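Local coordinates for major capsid protein (Human herpesvirus 1, PDB 1NO7) that builds the protein shell of the herpes simplex virus capsid, here represented by the protease-resistant upper domain of VP5, at residues A[96-101]-A[124-129]; A[178-183]-A[212-217]; A[222-227]-A[235-240]; A[362-367]-A[512-517]. One frame throughout, in Å; residues are numbered along the deposited sequence.

Interaction 1: A[96-101]-A[124-129]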
loop_
_atom_site.group_PDB
_atom_site.type_symbol
_atom_site.label_atom_id
_atom_site.label_comp_id
_atom_site.label_asym_id
_atom_site.label_seq_id
_atom_site.Cartn_x
_atom_site.Cartn_y
_atom_site.Cartn_z
ATOM N N ALA A 96 -23.554 -2.868 15.132
ATOM C CA ALA A 96 -23.329 -2.072 13.940
ATOM C C ALA A 96 -22.635 -0.739 14.207
ATOM O O ALA A 96 -22.504 0.075 13.293
ATOM C CB ALA A 96 -24.643 -1.831 13.224
ATOM N N PHE A 97 -22.187 -0.481 15.430
ATOM C CA PHE A 97 -21.527 0.799 15.671
ATOM C C PHE A 97 -20.351 0.755 16.616
ATOM O O PHE A 97 -20.095 -0.253 17.269
ATOM C CB PHE A 97 -22.522 1.825 16.204
ATOM C CG PHE A 97 -23.564 2.226 15.210
ATOM C CD1 PHE A 97 -24.537 1.320 14.799
ATOM C CD2 PHE A 97 -23.548 3.496 14.653
ATOM C CE1 PHE A 97 -25.488 1.670 13.830
ATOM C CE2 PHE A 97 -24.503 3.872 13.673
ATOM C CZ PHE A 97 -25.472 2.954 13.261
ATOM N N ASP A 98 -19.633 1.871 16.672
ATOM C CA ASP A 98 -18.491 2.015 17.565
ATOM C C ASP A 98 -18.747 3.295 18.360
ATOM O O ASP A 98 -18.919 4.379 17.781
ATOM C CB ASP A 98 -17.183 2.133 16.773
ATOM C CG ASP A 98 -16.359 0.849 16.800
ATOM O OD1 ASP A 98 -16.170 0.288 17.903
ATOM O OD2 ASP A 98 -15.885 0.409 15.726
ATOM N N PHE A 99 -18.804 3.163 19.683
ATOM C CA PHE A 99 -19.051 4.313 20.556
ATOM C C PHE A 99 -17.772 4.633 21.290
ATOM O O PHE A 99 -17.198 3.765 21.954
ATOM C CB PHE A 99 -20.167 3.993 21.562
ATOM C CG PHE A 99 -21.441 3.536 20.907
ATOM C CD1 PHE A 99 -21.561 2.223 20.427
ATOM C CD2 PHE A 99 -22.474 4.445 20.666
ATOM C CE1 PHE A 99 -22.691 1.829 19.704
ATOM C CE2 PHE A 99 -23.605 4.068 19.948
ATOM C CZ PHE A 99 -23.720 2.761 19.462
ATOM N N PHE A 100 -17.327 5.878 21.178
ATOM C CA PHE A 100 -16.085 6.275 21.819
ATOM C C PHE A 100 -16.153 7.701 22.331
ATOM O O PHE A 100 -17.038 8.482 21.947
ATOM C CB PHE A 100 -14.943 6.149 20.811
ATOM C CG PHE A 100 -15.192 6.904 19.529
ATOM C CD1 PHE A 100 -15.025 8.289 19.474
ATOM C CD2 PHE A 100 -15.680 6.244 18.398
ATOM C CE1 PHE A 100 -15.349 9.006 18.311
ATOM C CE2 PHE A 100 -16.010 6.950 17.225
ATOM C CZ PHE A 100 -15.847 8.328 17.182
ATOM N N VAL A 101 -15.199 8.030 23.197
ATOM C CA VAL A 101 -15.101 9.358 23.786
ATOM C C VAL A 101 -14.727 10.353 22.690
ATOM O O VAL A 101 -13.542 10.572 22.407
ATOM C CB VAL A 101 -14.009 9.401 24.879
ATOM C CG1 VAL A 101 -14.141 10.677 25.695
ATOM C CG2 VAL A 101 -14.098 8.167 25.761
ATOM N N THR A 124 -19.487 5.883 15.669
ATOM C CA THR A 124 -19.223 5.718 14.250
ATOM C C THR A 124 -19.758 4.368 13.786
ATOM O O THR A 124 -19.796 3.406 14.556
ATOM C CB THR A 124 -17.718 5.791 13.978
ATOM O OG1 THR A 124 -17.475 5.581 12.590
ATOM C CG2 THR A 124 -16.992 4.710 14.752
ATOM N N TRP A 125 -20.157 4.302 12.519
ATOM C CA TRP A 125 -20.720 3.081 11.954
ATOM C C TRP A 125 -19.731 2.012 11.480
ATOM O O TRP A 125 -19.260 2.094 10.346
ATOM C CB TRP A 125 -21.639 3.437 10.776
ATOM C CG TRP A 125 -22.190 2.219 10.133
ATOM C CD1 TRP A 125 -22.799 1.188 10.772
ATOM C CD2 TRP A 125 -22.153 1.865 8.744
ATOM N NE1 TRP A 125 -23.145 0.203 9.876
ATOM C CE2 TRP A 125 -22.761 0.591 8.621
ATOM C CE3 TRP A 125 -21.666 2.492 7.593
ATOM C CZ2 TRP A 125 -22.895 -0.072 7.387
ATOM C CZ3 TRP A 125 -21.801 1.831 6.359
ATOM C CH2 TRP A 125 -22.411 0.560 6.274
ATOM N N ARG A 126 -19.414 1.014 12.306
ATOM C CA ARG A 126 -18.507 -0.062 11.859
ATOM C C ARG A 126 -19.031 -0.423 10.486
ATOM O O ARG A 126 -20.208 -0.751 10.342
ATOM C CB ARG A 126 -18.626 -1.274 12.763
ATOM C CG ARG A 126 -18.060 -1.056 14.131
ATOM C CD ARG A 126 -18.550 -2.100 15.098
ATOM N NE ARG A 126 -17.933 -1.923 16.406
ATOM C CZ ARG A 126 -18.369 -2.496 17.521
ATOM N NH1 ARG A 126 -19.438 -3.284 17.490
ATOM N NH2 ARG A 126 -17.736 -2.283 18.669
ATOM N N VAL A 127 -18.177 -0.384 9.473
ATOM C CA VAL A 127 -18.685 -0.636 8.130
ATOM C C VAL A 127 -18.695 -2.089 7.707
ATOM O O VAL A 127 -19.746 -2.636 7.347
ATOM C CB VAL A 127 -17.896 0.156 7.074
ATOM C CG1 VAL A 127 -18.401 -0.195 5.685
ATOM C CG2 VAL A 127 -18.042 1.636 7.323
ATOM N N VAL A 128 -17.530 -2.712 7.687
ATOM C CA VAL A 128 -17.507 -4.106 7.297
ATOM C C VAL A 128 -17.798 -4.882 8.547
ATOM O O VAL A 128 -17.593 -4.376 9.653
ATOM C CB VAL A 128 -16.135 -4.545 6.796
ATOM C CG1 VAL A 128 -16.002 -4.245 5.313
ATOM C CG2 VAL A 128 -15.052 -3.829 7.616
ATOM N N ASN A 129 -18.264 -6.111 8.372
ATOM C CA ASN A 129 -18.552 -6.953 9.510
ATOM C C ASN A 129 -17.216 -7.245 10.184
ATOM O O ASN A 129 -17.150 -7.531 11.375
ATOM C CB ASN A 129 -19.195 -8.253 9.047
ATOM C CG ASN A 129 -18.192 -9.210 8.464
ATOM O OD1 ASN A 129 -17.322 -9.742 9.178
ATOM N ND2 ASN A 129 -18.292 -9.433 7.155
#
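Asp-98 and Thr-124 form an antiparallel hydrogen-bonded pair. Asp-98 N donates to Thr-124 O at 2.6 Å, and Thr-124 N donates back to Asp-98 O at 2.7 Å. Their side chains share one face of the sheet, where Thr-124 CG2 lies against Asp-98 CB. The same methyl reaches the edge of the Phe-100 ring, 3.5 Å from CE2.

Arg-126 adds a salt bridge. Its chain runs extended from CG to NE and grips the Asp-98 carboxylate side-on. Arg-126 NE donates to Asp-98 OD2 at 3.2 Å and Arg-126 NH2 to Asp-98 OD1 at 3.1 Å. Both nitrogens approach from above the carboxylate plane, and the two flat groups stand 88° apart. Glu-92 makes a second salt bridge to NH2 and Pro-95 O takes NH1, so the guanidinium has three partners: Asp-98, Glu-92 and Pro-95 O.

Next along the chain, Trp-125 turns an edge toward one face of the Phe-97 ring, with the five-membered ring centroid 5.2 Å from the Phe-97 centroid and the planes at 54°.

Further out, Arg-553 binds Thr-124 OG1 and Tyr-548 stacks on Phe-100. The pair belongs to the two-stranded sheet of 98-100 and 122-124, from which a loop leads on to helix 139-150.

Interaction 2: A[178-183]-A[212-217]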
loop_
_atom_site.group_PDB
_atom_site.type_symbol
_atom_site.label_atom_id
_atom_site.label_comp_id
_atom_site.label_asym_id
_atom_site.label_seq_id
_atom_site.Cartn_x
_atom_site.Cartn_y
_atom_site.Cartn_z
ATOM N N TYR A 178 13.773 -1.700 -4.425
ATOM C CA TYR A 178 12.894 -0.601 -4.016
ATOM C C TYR A 178 13.161 0.609 -4.910
ATOM O O TYR A 178 12.228 1.143 -5.539
ATOM C CB TYR A 178 13.120 -0.181 -2.554
ATOM C CG TYR A 178 12.684 -1.198 -1.511
ATOM C CD1 TYR A 178 13.585 -2.130 -1.001
ATOM C CD2 TYR A 178 11.368 -1.228 -1.031
ATOM C CE1 TYR A 178 13.188 -3.071 -0.035
ATOM C CE2 TYR A 178 10.960 -2.168 -0.061
ATOM C CZ TYR A 178 11.879 -3.086 0.431
ATOM O OH TYR A 178 11.507 -4.026 1.381
ATOM N N LEU A 179 14.429 1.038 -4.980
ATOM C CA LEU A 179 14.764 2.198 -5.814
ATOM C C LEU A 179 14.270 1.941 -7.238
ATOM O O LEU A 179 13.694 2.842 -7.869
ATOM C CB LEU A 179 16.274 2.478 -5.820
ATOM C CG LEU A 179 16.960 2.584 -4.458
ATOM C CD1 LEU A 179 17.043 1.164 -3.871
ATOM C CD2 LEU A 179 18.364 3.201 -4.590
ATOM N N LEU A 180 14.490 0.721 -7.739
ATOM C CA LEU A 180 14.031 0.379 -9.080
ATOM C C LEU A 180 12.523 0.599 -9.146
ATOM O O LEU A 180 12.032 1.339 -10.015
ATOM C CB LEU A 180 14.341 -1.079 -9.417
ATOM C CG LEU A 180 15.710 -1.321 -10.049
ATOM C CD1 LEU A 180 15.793 -2.777 -10.617
ATOM C CD2 LEU A 180 15.911 -0.266 -11.153
ATOM N N GLN A 181 11.800 -0.051 -8.223
ATOM C CA GLN A 181 10.342 0.063 -8.129
ATOM C C GLN A 181 9.967 1.542 -8.045
ATOM O O GLN A 181 9.038 2.005 -8.711
ATOM C CB GLN A 181 9.837 -0.672 -6.883
ATOM C CG GLN A 181 8.432 -0.255 -6.455
ATOM C CD GLN A 181 8.081 -0.719 -5.045
ATOM O OE1 GLN A 181 8.875 -0.560 -4.106
ATOM N NE2 GLN A 181 6.881 -1.277 -4.883
ATOM N N ALA A 182 10.701 2.280 -7.224
ATOM C CA ALA A 182 10.453 3.705 -7.082
ATOM C C ALA A 182 10.541 4.366 -8.464
ATOM O O ALA A 182 9.620 5.089 -8.869
ATOM C CB ALA A 182 11.478 4.323 -6.126
ATOM N N ALA A 183 11.646 4.106 -9.176
ATOM C CA ALA A 183 11.881 4.650 -10.521
ATOM C C ALA A 183 10.798 4.170 -11.488
ATOM O O ALA A 183 10.275 4.948 -12.289
ATOM C CB ALA A 183 13.249 4.216 -11.022
ATOM N N ALA A 212 9.867 -14.349 -4.883
ATOM C CA ALA A 212 9.318 -13.433 -5.870
ATOM C C ALA A 212 9.993 -12.082 -5.697
ATOM O O ALA A 212 10.029 -11.529 -4.597
ATOM C CB ALA A 212 7.837 -13.303 -5.677
ATOM N N ALA A 213 10.537 -11.573 -6.796
ATOM C CA ALA A 213 11.243 -10.302 -6.808
ATOM C C ALA A 213 10.467 -9.070 -6.330
ATOM O O ALA A 213 10.837 -8.495 -5.311
ATOM C CB ALA A 213 11.806 -10.047 -8.193
ATOM N N PHE A 214 9.401 -8.656 -7.014
ATOM C CA PHE A 214 8.729 -7.433 -6.557
ATOM C C PHE A 214 7.316 -7.524 -5.948
ATOM O O PHE A 214 6.504 -6.598 -6.131
ATOM C CB PHE A 214 8.687 -6.416 -7.687
ATOM C CG PHE A 214 10.035 -6.070 -8.239
ATOM C CD1 PHE A 214 10.787 -7.025 -8.929
ATOM C CD2 PHE A 214 10.555 -4.780 -8.085
ATOM C CE1 PHE A 214 12.026 -6.711 -9.458
ATOM C CE2 PHE A 214 11.804 -4.444 -8.612
ATOM C CZ PHE A 214 12.543 -5.409 -9.299
ATOM N N VAL A 215 7.025 -8.599 -5.208
ATOM C CA VAL A 215 5.702 -8.792 -4.585
ATOM C C VAL A 215 5.149 -7.610 -3.765
ATOM O O VAL A 215 3.953 -7.573 -3.451
ATOM C CB VAL A 215 5.732 -9.970 -3.653
ATOM C CG1 VAL A 215 6.107 -11.211 -4.411
ATOM C CG2 VAL A 215 6.741 -9.693 -2.541
ATOM N N ASN A 216 6.006 -6.657 -3.400
ATOM C CA ASN A 216 5.551 -5.515 -2.613
ATOM C C ASN A 216 4.830 -4.441 -3.459
ATOM O O ASN A 216 4.477 -3.362 -2.956
ATOM C CB ASN A 216 6.737 -4.900 -1.838
ATOM C CG ASN A 216 7.468 -3.821 -2.625
ATOM O OD1 ASN A 216 8.133 -4.096 -3.636
ATOM N ND2 ASN A 216 7.343 -2.575 -2.164
ATOM N N ASP A 217 4.603 -4.744 -4.737
ATOM C CA ASP A 217 3.928 -3.807 -5.640
ATOM C C ASP A 217 3.072 -4.564 -6.665
ATOM O O ASP A 217 3.603 -5.283 -7.529
ATOM C CB ASP A 217 4.952 -2.949 -6.385
ATOM C CG ASP A 217 4.302 -1.902 -7.278
ATOM O OD1 ASP A 217 3.403 -2.268 -8.080
ATOM O OD2 ASP A 217 4.696 -0.711 -7.185
#
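Gln-181 on helix 176-183 reaches Asn-216 and Asp-217 in the loop between helices 195-208 and 218-226. This polar grip is the tight part of the contact. Gln-181 CG is anti to the backbone N (chi1 162°), and the extended chain beyond it brings the amide to the loop. Gln-181 and Asn-216 meet tip to tip with their amide planes strongly turned. Asn-216 ND2 donates to Gln-181 OE1 at 3.2 Å with a nearly straight N-H line (164°). It lies in the carbonyl plane but meets OE1 from the side, at 94° to the C=O bond. On its other branch, Gln-181 NE2 donates to Asp-217 OD2 at 3.2 Å. Asp-217 OD2 accepts with its anti lone pair, the one away from the other oxygen.

The receiving loop is a type I beta turn from Phe-214 to Asp-217, closed by Asp-217 N to Phe-214 O at 3.0 Å. Asp-217 is also the N-cap of helix 218-226: its OD1 takes Leu-220 N. Trp-287 NE1 binds OD2 as well, so that oxygen has two donors, and Leu-488 O is a second acceptor for Asn-216 ND2.

The apolar side is looser, although it too is buried. Leu-180 CB and Gln-181 CB meet the edge of the Phe-214 ring, 4.3 Å from its CE2 and CD2 respectively. Tyr-178 adds a loose touch, its CE2 4.2 Å from Asn-216 ND2. Ile-202 of helix 195-208 also packs on Phe-214.

Interaction 3: A[222-227]-A[235-240]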
loop_
_atom_site.group_PDB
_atom_site.type_symbol
_atom_site.label_atom_id
_atom_site.label_comp_id
_atom_site.label_asym_id
_atom_site.label_seq_id
_atom_site.Cartn_x
_atom_site.Cartn_y
_atom_site.Cartn_z
ATOM N N SER A 222 1.725 -7.340 -11.581
ATOM C CA SER A 222 0.745 -7.411 -12.660
ATOM C C SER A 222 1.496 -7.655 -13.976
ATOM O O SER A 222 1.270 -8.670 -14.649
ATOM C CB SER A 222 -0.060 -6.113 -12.728
ATOM O OG SER A 222 -1.223 -6.294 -13.514
ATOM N N TYR A 223 2.398 -6.729 -14.314
ATOM C CA TYR A 223 3.245 -6.798 -15.517
ATOM C C TYR A 223 4.020 -8.129 -15.625
ATOM O O TYR A 223 3.848 -8.890 -16.583
ATOM C CB TYR A 223 4.229 -5.644 -15.472
ATOM C CG TYR A 223 3.544 -4.315 -15.276
ATOM C CD1 TYR A 223 4.203 -3.254 -14.653
ATOM C CD2 TYR A 223 2.267 -4.090 -15.782
ATOM C CE1 TYR A 223 3.607 -1.989 -14.545
ATOM C CE2 TYR A 223 1.663 -2.834 -15.686
ATOM C CZ TYR A 223 2.340 -1.787 -15.074
ATOM O OH TYR A 223 1.786 -0.520 -15.057
ATOM N N VAL A 224 4.886 -8.392 -14.653
ATOM C CA VAL A 224 5.646 -9.637 -14.612
ATOM C C VAL A 224 4.794 -10.854 -15.028
ATOM O O VAL A 224 5.314 -11.931 -15.360
ATOM C CB VAL A 224 6.178 -9.874 -13.186
ATOM C CG1 VAL A 224 6.880 -11.240 -13.079
ATOM C CG2 VAL A 224 7.124 -8.736 -12.816
ATOM N N VAL A 225 3.481 -10.697 -14.978
ATOM C CA VAL A 225 2.601 -11.772 -15.382
ATOM C C VAL A 225 2.220 -11.496 -16.831
ATOM O O VAL A 225 2.288 -12.384 -17.681
ATOM C CB VAL A 225 1.340 -11.822 -14.483
ATOM C CG1 VAL A 225 0.215 -12.573 -15.187
ATOM C CG2 VAL A 225 1.681 -12.510 -13.157
ATOM N N THR A 226 1.837 -10.252 -17.108
ATOM C CA THR A 226 1.448 -9.849 -18.455
ATOM C C THR A 226 2.541 -10.182 -19.463
ATOM O O THR A 226 2.360 -11.041 -20.325
ATOM C CB THR A 226 1.188 -8.334 -18.538
ATOM O OG1 THR A 226 0.134 -7.974 -17.636
ATOM C CG2 THR A 226 0.788 -7.942 -19.949
ATOM N N TYR A 227 3.665 -9.809 -19.159
ATOM C CA TYR A 227 4.805 -9.902 -20.093
ATOM C C TYR A 227 6.203 -10.462 -20.309
ATOM O O TYR A 227 6.724 -10.364 -21.437
ATOM C CB TYR A 227 5.337 -8.542 -20.587
ATOM C CG TYR A 227 4.750 -7.202 -20.548
ATOM C CD1 TYR A 227 4.914 -6.008 -19.837
ATOM C CD2 TYR A 227 3.729 -7.264 -21.505
ATOM C CE1 TYR A 227 4.075 -4.907 -20.061
ATOM C CE2 TYR A 227 2.885 -6.171 -21.743
ATOM C CZ TYR A 227 3.060 -5.001 -21.013
ATOM O OH TYR A 227 2.183 -3.956 -21.193
ATOM N N GLU A 235 9.519 -22.642 -12.874
ATOM C CA GLU A 235 9.168 -22.702 -11.459
ATOM C C GLU A 235 8.940 -21.312 -10.873
ATOM O O GLU A 235 8.126 -21.123 -9.962
ATOM C CB GLU A 235 10.276 -23.415 -10.679
ATOM C CG GLU A 235 10.633 -24.786 -11.230
ATOM C CD GLU A 235 11.731 -25.471 -10.436
ATOM O OE1 GLU A 235 12.790 -24.842 -10.226
ATOM O OE2 GLU A 235 11.542 -26.638 -10.027
ATOM N N CYS A 236 9.653 -20.337 -11.416
ATOM C CA CYS A 236 9.542 -18.976 -10.937
ATOM C C CYS A 236 8.367 -18.182 -11.515
ATOM O O CYS A 236 7.640 -17.527 -10.756
ATOM C CB CYS A 236 10.849 -18.224 -11.203
ATOM S SG CYS A 236 10.677 -16.431 -11.098
ATOM N N MET A 237 8.171 -18.201 -12.834
ATOM C CA MET A 237 7.055 -17.424 -13.378
ATOM C C MET A 237 5.810 -17.918 -12.705
ATOM O O MET A 237 4.898 -17.138 -12.441
ATOM C CB MET A 237 6.878 -17.587 -14.885
ATOM C CG MET A 237 5.677 -16.773 -15.411
ATOM S SD MET A 237 5.858 -14.944 -15.250
ATOM C CE MET A 237 4.726 -14.366 -16.559
ATOM N N ALA A 238 5.791 -19.227 -12.437
ATOM C CA ALA A 238 4.668 -19.886 -11.767
ATOM C C ALA A 238 4.166 -18.963 -10.661
ATOM O O ALA A 238 3.043 -18.447 -10.718
ATOM C CB ALA A 238 5.124 -21.221 -11.166
ATOM N N VAL A 239 5.024 -18.752 -9.665
ATOM C CA VAL A 239 4.706 -17.888 -8.543
ATOM C C VAL A 239 3.949 -16.639 -8.967
ATOM O O VAL A 239 2.768 -16.477 -8.651
ATOM C CB VAL A 239 5.977 -17.457 -7.806
ATOM C CG1 VAL A 239 5.659 -16.336 -6.833
ATOM C CG2 VAL A 239 6.580 -18.662 -7.065
ATOM N N TYR A 240 4.623 -15.741 -9.669
ATOM C CA TYR A 240 3.970 -14.506 -10.110
ATOM C C TYR A 240 2.554 -14.688 -10.677
ATOM O O TYR A 240 1.670 -13.848 -10.439
ATOM C CB TYR A 240 4.842 -13.797 -11.146
ATOM C CG TYR A 240 5.990 -13.086 -10.506
ATOM C CD1 TYR A 240 7.206 -13.742 -10.251
ATOM C CD2 TYR A 240 5.835 -11.776 -10.082
ATOM C CE1 TYR A 240 8.237 -13.091 -9.576
ATOM C CE2 TYR A 240 6.840 -11.125 -9.417
ATOM C CZ TYR A 240 8.037 -11.774 -9.157
ATOM O OH TYR A 240 8.986 -11.079 -8.439
#
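Val-224 is the first residue of 222-227 to meet the other segment, and it lies over the Tyr-240 ring. Its CG1, anti to the backbone N (chi1 175°), sits above one face of that ring, 3.5 Å from the centroid and 24° off the normal. This is a CH-pi contact, shifted toward the CG-CD2 side of the ring. The same methyl lies 4.4 Å from Met-237 SD. Beyond the pair, Ile-202 and Phe-191 also pack on Val-224.

Val-225 follows at the side of the contact. Its CG2 packs on the root of the tyrosine, 4.0 Å from Tyr-240 CB. Met-237, bent at chi2, brings its end near the backbone of Val-224 and Val-225, although the approach to Val-224 O is too close to be relied on.

The two helices follow one another in the chain, joined by the short link 227-233, and cross at a wide angle. The axes of the short segments 222-226 and 235-240 run at 129° and come within 9.5 Å.

No hydrogen bond crosses between the segments. The Tyr-240 hydroxyl instead binds Phe-214 N. The ring is therefore anchored at its polar end, while its face serves as an apolar surface. Between 222-227 and 235-240 the contact thus rests on apolar packing and a CH-pi contact.

Interaction 4: A[362-367]-A[512-517]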
loop_
_atom_site.group_PDB
_atom_site.type_symbol
_atom_site.label_atom_id
_atom_site.label_comp_id
_atom_site.label_asym_id
_atom_site.label_seq_id
_atom_site.Cartn_x
_atom_site.Cartn_y
_atom_site.Cartn_z
ATOM N N TYR A 362 -5.238 -6.791 -3.179
ATOM C CA TYR A 362 -3.855 -7.148 -2.905
ATOM C C TYR A 362 -3.322 -6.482 -1.635
ATOM O O TYR A 362 -2.824 -7.162 -0.728
ATOM C CB TYR A 362 -2.978 -6.735 -4.091
ATOM C CG TYR A 362 -1.613 -7.367 -4.055
ATOM C CD1 TYR A 362 -1.434 -8.694 -4.457
ATOM C CD2 TYR A 362 -0.513 -6.673 -3.547
ATOM C CE1 TYR A 362 -0.185 -9.322 -4.348
ATOM C CE2 TYR A 362 0.735 -7.291 -3.430
ATOM C CZ TYR A 362 0.888 -8.615 -3.830
ATOM O OH TYR A 362 2.100 -9.245 -3.686
ATOM N N TYR A 363 -3.436 -5.154 -1.581
ATOM C CA TYR A 363 -2.937 -4.360 -0.455
ATOM C C TYR A 363 -3.640 -4.538 0.889
ATOM O O TYR A 363 -2.986 -4.506 1.951
ATOM C CB TYR A 363 -2.936 -2.877 -0.833
ATOM C CG TYR A 363 -1.844 -2.561 -1.801
ATOM C CD1 TYR A 363 -1.825 -3.141 -3.067
ATOM C CD2 TYR A 363 -0.769 -1.765 -1.426
ATOM C CE1 TYR A 363 -0.752 -2.945 -3.936
ATOM C CE2 TYR A 363 0.311 -1.560 -2.284
ATOM C CZ TYR A 363 0.318 -2.154 -3.537
ATOM O OH TYR A 363 1.406 -1.973 -4.375
ATOM N N TYR A 364 -4.962 -4.725 0.840
ATOM C CA TYR A 364 -5.761 -4.902 2.048
ATOM C C TYR A 364 -5.948 -6.357 2.454
ATOM O O TYR A 364 -6.323 -6.639 3.584
ATOM C CB TYR A 364 -7.122 -4.227 1.880
ATOM C CG TYR A 364 -7.045 -2.709 1.915
ATOM C CD1 TYR A 364 -7.655 -1.938 0.914
ATOM C CD2 TYR A 364 -6.387 -2.040 2.962
ATOM C CE1 TYR A 364 -7.616 -0.529 0.945
ATOM C CE2 TYR A 364 -6.341 -0.631 3.014
ATOM C CZ TYR A 364 -6.956 0.121 1.993
ATOM O OH TYR A 364 -6.894 1.517 1.986
ATOM N N VAL A 365 -5.685 -7.296 1.557
ATOM C CA VAL A 365 -5.838 -8.690 1.943
ATOM C C VAL A 365 -4.542 -9.474 1.791
ATOM O O VAL A 365 -3.951 -9.943 2.779
ATOM C CB VAL A 365 -6.893 -9.383 1.103
ATOM C CG1 VAL A 365 -7.085 -10.808 1.595
ATOM C CG2 VAL A 365 -8.188 -8.612 1.172
ATOM N N MET A 366 -4.124 -9.618 0.535
ATOM C CA MET A 366 -2.908 -10.332 0.170
ATOM C C MET A 366 -1.693 -9.893 1.004
ATOM O O MET A 366 -1.018 -10.735 1.615
ATOM C CB MET A 366 -2.640 -10.119 -1.322
ATOM C CG MET A 366 -3.735 -10.668 -2.240
ATOM S SD MET A 366 -3.511 -12.468 -2.653
ATOM C CE MET A 366 -2.680 -13.095 -1.147
ATOM N N VAL A 367 -1.416 -8.590 1.032
ATOM C CA VAL A 367 -0.285 -8.074 1.804
ATOM C C VAL A 367 -0.347 -8.519 3.278
ATOM O O VAL A 367 0.560 -9.211 3.780
ATOM C CB VAL A 367 -0.241 -6.528 1.781
ATOM C CG1 VAL A 367 0.856 -6.029 2.715
ATOM C CG2 VAL A 367 -0.017 -6.030 0.372
ATOM N N ALA A 512 -3.352 1.595 10.051
ATOM C CA ALA A 512 -2.935 0.663 11.099
ATOM C C ALA A 512 -2.396 -0.630 10.500
ATOM O O ALA A 512 -1.424 -1.195 11.005
ATOM C CB ALA A 512 -4.114 0.363 12.021
ATOM N N LEU A 513 -3.018 -1.085 9.414
ATOM C CA LEU A 513 -2.614 -2.332 8.759
ATOM C C LEU A 513 -1.147 -2.374 8.310
ATOM O O LEU A 513 -0.516 -3.443 8.275
ATOM C CB LEU A 513 -3.542 -2.608 7.566
ATOM C CG LEU A 513 -4.472 -3.806 7.778
ATOM C CD1 LEU A 513 -5.539 -3.802 6.710
ATOM C CD2 LEU A 513 -3.665 -5.100 7.735
ATOM N N PHE A 514 -0.610 -1.206 7.978
ATOM C CA PHE A 514 0.772 -1.098 7.537
ATOM C C PHE A 514 1.507 -0.068 8.394
ATOM O O PHE A 514 1.482 1.135 8.093
ATOM C CB PHE A 514 0.814 -0.631 6.091
ATOM C CG PHE A 514 -0.354 -1.088 5.258
ATOM C CD1 PHE A 514 -1.209 -0.146 4.678
ATOM C CD2 PHE A 514 -0.532 -2.440 4.955
ATOM C CE1 PHE A 514 -2.224 -0.546 3.790
ATOM C CE2 PHE A 514 -1.548 -2.854 4.066
ATOM C CZ PHE A 514 -2.392 -1.903 3.482
ATOM N N ALA A 515 2.156 -0.509 9.465
ATOM C CA ALA A 515 2.869 0.447 10.304
ATOM C C ALA A 515 3.871 -0.210 11.241
ATOM O O ALA A 515 4.092 0.286 12.363
ATOM C CB ALA A 515 1.874 1.284 11.111
ATOM N N GLY A 516 4.473 -1.309 10.775
ATOM C CA GLY A 516 5.463 -2.030 11.561
ATOM C C GLY A 516 6.233 -1.126 12.509
ATOM O O GLY A 516 6.761 -0.085 12.106
ATOM N N ALA A 517 6.278 -1.505 13.780
ATOM C CA ALA A 517 6.986 -0.711 14.773
ATOM C C ALA A 517 8.384 -0.431 14.247
ATOM O O ALA A 517 8.760 0.728 14.037
ATOM C CB ALA A 517 7.065 -1.467 16.095
#
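This is a buried apolar contact between a helix and a loop, in which Phe-514 packs against Tyr-363, Tyr-364 and Val-367. It lies close to the middle of the domain, with its centre about 7 Å from the centre of the chain. Helix 353-371 supplies one side. The other is the loop that follows strand 505-507 and leads into helix 517-521.

Phe-514 is at the centre of the contact and touches three residues of the helix. Its ring points edge-on at the helix backbone, with Tyr-363 O in the ring plane near CE2 and CZ. Around it, CZ lies 4.0 Å from Tyr-364 CD2, and CE2 lies 4.2 Å from Val-367 CG1. The Tyr-364 and Phe-514 side chains cross at about a right angle. Tyr-364 CG is anti to its carbonyl carbon (chi1 -72°), and the end of the ring comes nearer the loop than its root does. Leu-513 CD1 reaches the edge of that ring, 4.2 Å from CD2.

The helix has a wider pi-type turn here. Val-367 N bonds to Tyr-362 O at 2.7 Å, five residues back, so it does not take Tyr-363 O, the carbonyl that the Phe-514 edge approaches.

Within the loop, Leu-513 CB sits 3.9 Å above the centre of the Phe-514 ring and backs one of its faces. Gly-516 follows at the N-cap of helix 517-521, and a backbone bond to Cys-375 ties it down. On the helix, Tyr-363 and Tyr-364 also touch Pro-284, while Met-366 packs on helices 234-256 and 567-577.

Overall arrangement
Interactions 2, 3 and 4 form a connected chain of contacts, with the 212-217 loop in the middle. Tyr-240 OH of interaction 3 probably hydrogen-bonds Phe-214 N of interaction 2 at 2.8 Å. From the same loop, Val-215 O probably accepts from Tyr-362 OH of interaction 4 at 2.5 Å. Centres are about 14 Å apart for interactions 2 and 3, and about 16 Å for 2 and 4. Interactions 3 and 4 do not touch; their nearest atoms are about 8 Å apart. Interaction 1 stands apart. Its centre is about 21 Å from that of interaction 4, and it lies across the chain's centre from interactions 2 and 3.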